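Local coordinates for radical SAM domain protein (Methanothrix thermoacetophila, PDB 6Y1X) that is the radical SAM enzyme NifB, a carbide synthase that takes part in maturing the nitrogenase cofactor and binds [4Fe-4S] clusters, at residues A[35-39]-A[104-108]; A[52-56]-A[120-124]. The contacts are given in a common frame with arbitrary orientation. Residue numbers count along the deposited sequence, not the author numbering.

Contact 1 (A[35-39]-A[104-108]). With SF4 (iron/sulfur cluster), chain C.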
loop_
_atom_site.group_PDB
_atom_site.type_symbol
_atom_site.label_atom_id
_atom_site.label_comp_id
_atom_site.label_asym_id
_atom_site.label_seq_id
_atom_site.Cartn_x
_atom_site.Cartn_y
_atom_site.Cartn_z
ATOM N N ARG A 35 4.020 -11.764 13.214
ATOM C CA ARG A 35 5.311 -12.064 13.827
ATOM C C ARG A 35 6.397 -12.344 12.794
ATOM O O ARG A 35 7.573 -12.054 13.041
ATOM C CB ARG A 35 5.159 -13.262 14.766
ATOM C CG ARG A 35 6.417 -13.643 15.526
ATOM C CD ARG A 35 6.182 -14.865 16.407
ATOM N NE ARG A 35 5.876 -16.064 15.627
ATOM C CZ ARG A 35 4.671 -16.618 15.538
ATOM N NH1 ARG A 35 4.495 -17.708 14.803
ATOM N NH2 ARG A 35 3.641 -16.086 16.180
ATOM N N GLU A 36 6.035 -12.902 11.640
ATOM C CA GLU A 36 7.006 -13.242 10.608
ATOM C C GLU A 36 6.916 -12.340 9.383
ATOM O O GLU A 36 7.513 -12.658 8.348
ATOM C CB GLU A 36 6.852 -14.707 10.196
ATOM C CG GLU A 36 7.175 -15.687 11.311
ATOM C CD GLU A 36 7.155 -17.132 10.853
ATOM O OE1 GLU A 36 6.694 -17.398 9.723
ATOM O OE2 GLU A 36 7.598 -18.003 11.630
ATOM N N HIS A 37 6.201 -11.219 9.474
ATOM C CA HIS A 37 6.101 -10.294 8.355
ATOM C C HIS A 37 7.037 -9.128 8.622
ATOM O O HIS A 37 6.826 -8.388 9.597
ATOM C CB HIS A 37 4.666 -9.803 8.193
ATOM C CG HIS A 37 4.397 -9.110 6.893
ATOM N ND1 HIS A 37 5.264 -8.193 6.340
ATOM C CD2 HIS A 37 3.351 -9.201 6.036
ATOM C CE1 HIS A 37 4.766 -7.749 5.200
ATOM N NE2 HIS A 37 3.605 -8.345 4.993
ATOM N N PRO A 38 8.071 -8.925 7.800
ATOM C CA PRO A 38 9.048 -7.861 8.096
ATOM C C PRO A 38 8.451 -6.468 8.150
ATOM O O PRO A 38 8.998 -5.602 8.846
ATOM C CB PRO A 38 10.073 -7.987 6.957
ATOM C CG PRO A 38 9.760 -9.262 6.241
ATOM C CD PRO A 38 8.340 -9.609 6.524
ATOM N N CYS A 39 7.343 -6.222 7.453
ATOM C CA CYS A 39 6.745 -4.896 7.417
ATOM C C CYS A 39 5.732 -4.668 8.528
ATOM O O CYS A 39 5.292 -3.528 8.719
ATOM C CB CYS A 39 6.080 -4.656 6.056
ATOM S SG CYS A 39 7.128 -5.087 4.646
ATOM N N ILE A 104 12.581 -16.313 3.161
ATOM C CA ILE A 104 11.455 -15.602 2.566
ATOM C C ILE A 104 10.164 -16.085 3.217
ATOM O O ILE A 104 9.800 -17.260 3.107
ATOM C CB ILE A 104 11.418 -15.804 1.045
ATOM C CG1 ILE A 104 12.760 -15.389 0.435
ATOM C CG2 ILE A 104 10.272 -15.010 0.433
ATOM C CD1 ILE A 104 13.081 -13.918 0.575
ATOM N N LYS A 105 9.465 -15.175 3.899
ATOM C CA LYS A 105 8.202 -15.496 4.552
ATOM C C LYS A 105 6.987 -14.902 3.858
ATOM O O LYS A 105 5.877 -15.407 4.056
ATOM C CB LYS A 105 8.214 -15.004 6.007
ATOM C CG LYS A 105 9.214 -15.699 6.922
ATOM C CD LYS A 105 8.961 -17.192 7.032
ATOM C CE LYS A 105 9.987 -17.845 7.952
ATOM N NZ LYS A 105 9.987 -19.332 7.844
ATOM N N VAL A 106 7.170 -13.862 3.045
ATOM C CA VAL A 106 6.071 -13.085 2.485
ATOM C C VAL A 106 6.245 -12.978 0.978
ATOM O O VAL A 106 7.356 -12.762 0.481
ATOM C CB VAL A 106 5.987 -11.677 3.115
ATOM C CG1 VAL A 106 4.851 -10.877 2.491
ATOM C CG2 VAL A 106 5.806 -11.776 4.619
ATOM N N VAL A 107 5.138 -13.114 0.255
ATOM C CA VAL A 107 5.073 -12.823 -1.170
ATOM C C VAL A 107 3.971 -11.795 -1.380
ATOM O O VAL A 107 2.856 -11.957 -0.870
ATOM C CB VAL A 107 4.807 -14.096 -1.992
ATOM C CG1 VAL A 107 4.475 -13.750 -3.425
ATOM C CG2 VAL A 107 6.018 -15.008 -1.941
ATOM N N ALA A 108 4.275 -10.743 -2.132
ATOM C CA ALA A 108 3.364 -9.618 -2.228
ATOM C C ALA A 108 3.300 -9.129 -3.662
ATOM O O ALA A 108 4.218 -9.337 -4.461
ATOM C CB ALA A 108 3.785 -8.464 -1.309
HETATM FE FE1 SF4 C . 4.030 -3.523 1.469
HETATM FE FE2 SF4 C . 5.705 -5.172 2.841
HETATM FE FE3 SF4 C . 5.421 -5.411 0.146
HETATM FE FE4 SF4 C . 3.366 -6.163 1.819
HETATM S S1 SF4 C . 5.446 -7.135 1.669
HETATM S S2 SF4 C . 3.182 -4.948 -0.126
HETATM S S3 SF4 C . 3.573 -4.572 3.465
HETATM S S4 SF4 C . 6.320 -3.613 1.264
#
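A loop that follows a short helix lies across the inner face of strand 104-108, and no hydrogen bond joins the two. At the outer end, Lys105 runs its aliphatic chain beside Glu36: Lys105 CB lies 3.4 Å from Glu36 O, and Lys105 CD 3.5 Å from Glu36 OE1. Their charged ends stay beyond salt-bridge distance, with Glu36 OE1 and Lys105 NZ 4.3 Å apart; Arg32 is the salt-bridge partner of Glu36. Val106 is the hub of the contact. Its CG2 makes a CH-pi contact over the face of the His37 ring, 3.8 Å from the centroid, and also meets Pro38 CD at 3.8 Å, while Val106 CG1 sits 3.8 Å from His37 NE2 and 3.9 Å from cluster S1. Val107 points the other way, onto Leu53. Ala108 returns to the inner face, where its CB lies 3.7 Å from S1. Across the cluster site Cys39 SG binds FE2 at 2.3 Å, its loop braced by a hydrogen bond from Cys39 N to His37 ND1 (3.1 Å). Strand and loop thus line the pocket of a [4Fe-4S] cluster also bound by His52, inside the parallel partial barrel of the radical SAM fold.

Contact 2 (A[52-56]-A[120-124]). With SF4 (iron/sulfur cluster), chain C.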
loop_
_atom_site.group_PDB
_atom_site.type_symbol
_atom_site.label_atom_id
_atom_site.label_comp_id
_atom_site.label_asym_id
_atom_site.label_seq_id
_atom_site.Cartn_x
_atom_site.Cartn_y
_atom_site.Cartn_z
ATOM N N HIS A 52 8.527 -9.051 -3.936
ATOM C CA HIS A 52 7.451 -8.438 -4.701
ATOM C C HIS A 52 7.374 -9.075 -6.079
ATOM O O HIS A 52 8.400 -9.339 -6.709
ATOM C CB HIS A 52 7.673 -6.932 -4.846
ATOM C CG HIS A 52 7.361 -6.153 -3.609
ATOM N ND1 HIS A 52 7.459 -4.779 -3.551
ATOM C CD2 HIS A 52 6.965 -6.554 -2.378
ATOM C CE1 HIS A 52 7.132 -4.367 -2.340
ATOM N NE2 HIS A 52 6.830 -5.425 -1.609
ATOM N N LEU A 53 6.156 -9.317 -6.545
ATOM C CA LEU A 53 5.965 -9.830 -7.894
ATOM C C LEU A 53 5.370 -8.726 -8.747
ATOM O O LEU A 53 4.197 -8.368 -8.560
ATOM C CB LEU A 53 5.054 -11.057 -7.886
ATOM C CG LEU A 53 5.614 -12.232 -7.083
ATOM C CD1 LEU A 53 4.601 -13.361 -7.010
ATOM C CD2 LEU A 53 6.932 -12.724 -7.668
ATOM N N PRO A 54 6.119 -8.163 -9.685
ATOM C CA PRO A 54 5.612 -7.019 -10.469
ATOM C C PRO A 54 4.698 -7.476 -11.602
ATOM O O PRO A 54 5.069 -7.549 -12.774
ATOM C CB PRO A 54 6.900 -6.369 -10.980
ATOM C CG PRO A 54 7.849 -7.530 -11.117
ATOM C CD PRO A 54 7.533 -8.459 -9.980
ATOM N N VAL A 55 3.453 -7.786 -11.240
ATOM C CA VAL A 55 2.469 -8.336 -12.167
ATOM C C VAL A 55 1.351 -7.359 -12.483
ATOM O O VAL A 55 0.424 -7.716 -13.224
ATOM C CB VAL A 55 1.879 -9.661 -11.641
ATOM C CG1 VAL A 55 2.969 -10.704 -11.468
ATOM C CG2 VAL A 55 1.163 -9.433 -10.317
ATOM N N ALA A 56 1.400 -6.139 -11.951
ATOM C CA ALA A 56 0.241 -5.247 -11.902
ATOM C C ALA A 56 0.601 -3.884 -12.481
ATOM O O ALA A 56 0.725 -2.902 -11.742
ATOM C CB ALA A 56 -0.272 -5.102 -10.468
ATOM N N GLU A 120 -4.218 -9.761 -13.222
ATOM C CA GLU A 120 -3.056 -10.622 -13.041
ATOM C C GLU A 120 -2.642 -10.711 -11.581
ATOM O O GLU A 120 -2.000 -11.691 -11.188
ATOM C CB GLU A 120 -1.883 -10.133 -13.894
ATOM C CG GLU A 120 -2.102 -10.294 -15.396
ATOM C CD GLU A 120 -2.841 -9.117 -16.013
ATOM O OE1 GLU A 120 -3.298 -8.231 -15.259
ATOM O OE2 GLU A 120 -2.969 -9.082 -17.257
ATOM N N THR A 121 -2.980 -9.703 -10.775
ATOM C CA THR A 121 -2.694 -9.769 -9.344
ATOM C C THR A 121 -3.384 -10.970 -8.718
ATOM O O THR A 121 -2.777 -11.736 -7.959
ATOM C CB THR A 121 -3.161 -8.480 -8.663
ATOM O OG1 THR A 121 -2.427 -7.363 -9.179
ATOM C CG2 THR A 121 -2.990 -8.568 -7.157
ATOM N N PHE A 122 -4.672 -11.137 -9.025
ATOM C CA PHE A 122 -5.466 -12.192 -8.413
ATOM C C PHE A 122 -5.058 -13.558 -8.940
ATOM O O PHE A 122 -5.038 -14.539 -8.191
ATOM C CB PHE A 122 -6.949 -11.910 -8.655
ATOM C CG PHE A 122 -7.377 -10.559 -8.166
ATOM C CD1 PHE A 122 -7.803 -10.386 -6.857
ATOM C CD2 PHE A 122 -7.289 -9.448 -8.991
ATOM C CE1 PHE A 122 -8.173 -9.142 -6.395
ATOM C CE2 PHE A 122 -7.650 -8.195 -8.533
ATOM C CZ PHE A 122 -8.095 -8.040 -7.235
ATOM N N GLU A 123 -4.729 -13.637 -10.232
ATOM C CA GLU A 123 -4.270 -14.901 -10.793
ATOM C C GLU A 123 -2.927 -15.308 -10.202
ATOM O O GLU A 123 -2.696 -16.491 -9.924
ATOM C CB GLU A 123 -4.183 -14.791 -12.314
ATOM C CG GLU A 123 -3.877 -16.096 -13.015
ATOM C CD GLU A 123 -4.742 -17.237 -12.514
ATOM O OE1 GLU A 123 -4.175 -18.264 -12.086
ATOM O OE2 GLU A 123 -5.986 -17.103 -12.534
ATOM N N THR A 124 -2.038 -14.338 -9.987
ATOM C CA THR A 124 -0.718 -14.637 -9.439
ATOM C C THR A 124 -0.813 -15.144 -8.005
ATOM O O THR A 124 -0.237 -16.184 -7.663
ATOM C CB THR A 124 0.161 -13.389 -9.488
ATOM O OG1 THR A 124 0.366 -12.996 -10.850
ATOM C CG2 THR A 124 1.502 -13.665 -8.837
HETATM FE FE1 SF4 C . 4.030 -3.523 1.469
HETATM FE FE2 SF4 C . 5.705 -5.172 2.841
HETATM FE FE3 SF4 C . 5.421 -5.411 0.146
HETATM FE FE4 SF4 C . 3.366 -6.163 1.819
HETATM S S1 SF4 C . 5.446 -7.135 1.669
HETATM S S2 SF4 C . 3.182 -4.948 -0.126
HETATM S S3 SF4 C . 3.573 -4.572 3.465
HETATM S S4 SF4 C . 6.320 -3.613 1.264
#
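Just past His52, whose NE2 binds FE3 of the cluster at 2.3 Å, the chain turns to lie against helix segment 120-124. Pro54 centres an inverse gamma turn, with a weak hydrogen bond from Val55 N to Leu53 O (2.8 Å), and both Leu53 and Val55 point their CA-to-CB bonds at the helix. Leu53 (m, t) brings CD1 to 3.6 Å from Thr124 CG2. Val55 (m) spreads its methyls, CG1 at 3.5 Å from Thr124 OG1 and CG2 at 4.0 Å from Thr121 CA. The m rotamer of Thr124 returns OG1 to its own helix, donating to Glu120 O at 2.7 Å, so the residue packs on Val55 without bonding across. Thr121, also m, meets Ala56 CB through OG1 at 3.4 Å; that hydroxyl is hydrogen-bonded to Pro115 O. Glu120 contributes its CB, 3.4 Å from Val55 O. The loop is thereby wedged between helices 119-131 and 87-100, with Val55 and Thr121 both touching Val109 of strand 104-109.

Both contacts are largely buried, yet lie on different sides of strand 104-109. Contact 1 is on the inner face, next to the cluster; contact 2 is in the outer layer, where a loop and helix 119-131 pack, and only His52 reaches back to the metal. Contact 1 combines a CH-pi contact, apolar packing and opposite charges too far apart for a salt bridge, whereas contact 2 is van der Waals packing, with threonine hydroxyls bonded within the helix or to the loop before it. Their centres are 17 Å apart, but they touch where Leu53 N probably hydrogen-bonds to Ala108 O (2.8 Å) and Leu53 CD1 packs on Val107 CG1 (3.6 Å). Cys39 and His52 bind different irons of one cluster.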